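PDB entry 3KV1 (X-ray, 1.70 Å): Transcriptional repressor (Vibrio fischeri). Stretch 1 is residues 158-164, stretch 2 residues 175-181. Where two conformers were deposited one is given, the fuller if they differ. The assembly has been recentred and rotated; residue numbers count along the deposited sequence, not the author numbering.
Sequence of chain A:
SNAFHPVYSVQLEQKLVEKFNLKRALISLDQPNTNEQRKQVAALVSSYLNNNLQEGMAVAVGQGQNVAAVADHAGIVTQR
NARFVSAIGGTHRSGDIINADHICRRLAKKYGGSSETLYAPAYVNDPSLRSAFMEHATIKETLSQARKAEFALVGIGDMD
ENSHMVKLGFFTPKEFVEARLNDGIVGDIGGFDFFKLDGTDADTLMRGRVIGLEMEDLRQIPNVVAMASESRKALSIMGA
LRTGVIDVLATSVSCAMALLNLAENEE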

# COMPACT_ATOMS: atom_id res chain seq x y z
N ASP A 158 -21.61 8.13 9.85
CA ASP A 158 -22.02 9.10 10.86
C ASP A 158 -20.84 9.37 11.79
O ASP A 158 -19.84 8.64 11.77
N MSE A 159 -20.91 10.45 12.57
CA MSE A 159 -19.76 10.86 13.37
C MSE A 159 -19.21 9.66 14.16
O MSE A 159 -17.99 9.49 14.28
N ASP A 160 -20.12 8.83 14.63
CA ASP A 160 -19.79 7.68 15.47
C ASP A 160 -18.99 6.61 14.72
O ASP A 160 -18.30 5.80 15.34
N GLU A 161 -19.07 6.62 13.39
CA GLU A 161 -18.30 5.71 12.56
C GLU A 161 -16.86 6.20 12.43
O GLU A 161 -15.95 5.41 12.15
N ASN A 162 -16.65 7.50 12.64
CA ASN A 162 -15.30 8.07 12.57
C ASN A 162 -14.54 8.10 13.90
O ASN A 162 -13.36 8.45 13.94
N SER A 163 -15.22 7.72 14.97
CA SER A 163 -14.63 7.73 16.30
C SER A 163 -13.24 7.07 16.39
O SER A 163 -12.52 7.29 17.35
N HIS A 164 -12.87 6.25 15.40
CA HIS A 164 -11.53 5.65 15.40
C HIS A 164 -10.40 6.69 15.31
O HIS A 164 -9.30 6.45 15.80
N GLU A 175 -12.14 17.61 20.87
CA GLU A 175 -12.16 18.10 19.49
C GLU A 175 -13.27 17.46 18.66
O GLU A 175 -13.94 18.11 17.85
N PHE A 176 -13.48 16.17 18.88
CA PHE A 176 -14.51 15.41 18.17
C PHE A 176 -15.93 15.92 18.46
O PHE A 176 -16.73 16.15 17.56
N VAL A 177 -16.25 16.13 19.74
CA VAL A 177 -17.56 16.64 20.07
C VAL A 177 -17.71 18.03 19.50
O VAL A 177 -18.78 18.38 19.00
N GLU A 178 -16.64 18.81 19.55
CA GLU A 178 -16.67 20.17 19.01
C GLU A 178 -16.83 20.25 17.49
O GLU A 178 -17.48 21.16 16.99
N ALA A 179 -16.29 19.28 16.76
CA ALA A 179 -16.55 19.20 15.31
C ALA A 179 -18.05 19.09 15.02
O ALA A 179 -18.59 19.73 14.11
N ARG A 180 -18.73 18.28 15.81
CA ARG A 180 -20.18 18.16 15.68
C ARG A 180 -20.92 19.41 16.15
O ARG A 180 -21.81 19.92 15.46
N LEU A 181 -20.58 19.88 17.34
CA LEU A 181 -21.35 20.93 17.98
C LEU A 181 -21.04 22.33 17.44
O LEU A 181 -21.96 23.11 17.20

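Stretch 2 is helical throughout, and its backbone bonds Ala179 N to Glu175 O (2.8 Å) and Leu181 N to Val177 O (2.9 Å) set the periodicity that decides which side chains meet stretch 1. The CA-to-CB bonds of Phe176, Ala179 and Arg180 point toward stretch 1, a spacing of three and four residues that places them on one side of the helix. The CA register agrees: Ser163 CA lies 7.9 Å from Phe176 CA, and Met159 CA lies 7.7 Å from Arg180 CA. Together the two stretches bury 298 Å², and no direct hydrogen bond crosses between them, so the contact rests on apolar packing and one water.

Glu175 takes no part. Its chi1 is m and its chi2 t, its side chain is out of reach of stretch 1, and both carboxylate oxygens are hydrogen-bonded elsewhere in the structure.

Phe176 is the main contributor from this helix, with 94 Å² covered by stretch 1. Its chi1 of -168° (t) and chi2 of 81° lay the ring against the turn at 159-163. Over one face sits the methyl group of Met159, a selenomethionine: Met159 CE lies 3.7 Å from the centroid of the Phe176 ring and only 10° off the ring normal, the geometry of a CH-pi contact. The Met159 SE atom is 4.7 Å from the centroid of the Phe176 ring but 33° off the normal, an oblique approach. The m, m, m rotamer of Met159 (-81°, -69°, -84°) folds the chain so that its terminal methyl reaches the ring. Further along stretch 1, Asn162 C lies 4.2 Å from Phe176 CE1 and Ser163 N 4.0 Å from Phe176 CZ, both obliquely, whereas Asp160 N lies at the ring edge, 4.5 Å from Phe176 CZ. The Asn162 side chain (chi1 m) also approaches, with Asn162 CB 4.3 Å from Phe176 CE1. The Ser163 side chain (chi1 p) turns to its own stretch, where Ser163 OG donates to Asp160 O at 3.0 Å.

Val177 (t) and Glu178 (m) direct their CA-to-CB bonds away and touch nothing in stretch 1.

Ala179 adds a small but well-placed surface. Ala179 CB lies 3.8 Å from Met159 CE, so the same methyl that covers the Phe176 ring also packs against this short side chain. Met159 itself has 119 Å² covered and is buried.

Arg180 extends with chi1, chi2 and chi3 all t and chi4 at 80°. This brings Arg180 NH1 to 3.8 Å from Met159 CG, which lies at the guanidinium edge, near its plane. The polar link is indirect: water 1 accepts from Arg180 NH1 at 2.6 Å and from Met159 N at 3.0 Å, bridging the arginine to the start of the weakly bonded helix. Asp158, at the N-cap of that helix, makes no contact with stretch 2; Asp158 OD2 accepts a weak bond from Glu161 N at 3.0 Å (angle 124°).

Leu181 (m, m) ends the segment out of reach of stretch 1.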

# COMPACT_ATOMS: atom_id res chain seq x y z
CB ASP A 158 -23.27 8.63 11.63
CG ASP A 158 -22.95 7.59 12.69
OD1 ASP A 158 -23.78 7.44 13.61
OD2 ASP A 158 -21.91 6.91 12.59
CB MSE A 159 -20.09 12.04 14.29
CG MSE A 159 -20.06 13.39 13.59
SE MSE A 159 -18.23 13.90 13.10
CE MSE A 159 -17.71 14.68 14.81
CB ASP A 160 -21.06 7.08 16.08
CG ASP A 160 -22.04 8.15 16.60
OD1 ASP A 160 -22.52 8.00 17.74
OD2 ASP A 160 -22.32 9.13 15.87
CB GLU A 161 -18.92 5.62 11.17
CG GLU A 161 -19.14 4.22 10.70
CD GLU A 161 -20.03 4.17 9.48
OE1 GLU A 161 -21.21 4.56 9.59
OE2 GLU A 161 -19.52 3.75 8.41
CB ASN A 162 -15.36 9.48 11.99
CG ASN A 162 -15.75 9.46 10.54
OD1 ASN A 162 -14.95 9.09 9.66
ND2 ASN A 162 -17.00 9.83 10.27
CB SER A 163 -15.58 7.07 17.30
OG SER A 163 -15.76 5.70 17.00
CB HIS A 164 -11.37 4.61 14.30
CG HIS A 164 -11.81 5.10 12.96
ND1 HIS A 164 -13.10 4.95 12.51
CD2 HIS A 164 -11.15 5.79 12.00
CE1 HIS A 164 -13.21 5.50 11.31
NE2 HIS A 164 -12.04 6.01 10.98
CB GLU A 175 -10.79 17.87 18.81
CG GLU A 175 -9.67 18.74 19.38
CD GLU A 175 -8.34 18.57 18.66
OE1 GLU A 175 -7.77 17.44 18.63
OE2 GLU A 175 -7.85 19.57 18.11
CB PHE A 176 -14.39 13.93 18.55
CG PHE A 176 -15.20 13.02 17.68
CD1 PHE A 176 -14.72 12.63 16.44
CD2 PHE A 176 -16.44 12.55 18.10
CE1 PHE A 176 -15.46 11.78 15.63
CE2 PHE A 176 -17.18 11.70 17.30
CZ PHE A 176 -16.69 11.32 16.06
CB VAL A 177 -17.77 16.73 21.61
CG1 VAL A 177 -19.02 17.54 21.91
CG2 VAL A 177 -17.83 15.34 22.20
CB GLU A 178 -15.45 20.97 19.48
CG GLU A 178 -15.63 21.40 20.93
CD GLU A 178 -14.35 21.86 21.61
OE1 GLU A 178 -13.33 22.00 20.91
OE2 GLU A 178 -14.40 22.06 22.85
CB ALA A 179 -15.80 17.99 14.71
CB ARG A 180 -20.69 16.94 16.45
CG ARG A 180 -22.22 16.76 16.34
CD ARG A 180 -22.68 15.49 17.03
NE ARG A 180 -24.07 15.16 16.71
CZ ARG A 180 -24.46 14.55 15.59
NH1 ARG A 180 -23.57 14.22 14.66
NH2 ARG A 180 -25.76 14.28 15.38
CB LEU A 181 -21.17 20.87 19.51
CG LEU A 181 -22.12 19.95 20.29
CD1 LEU A 181 -23.49 20.59 20.49
CD2 LEU A 181 -22.27 18.58 19.64
O HOH W 1 -23.35 12.16 13.06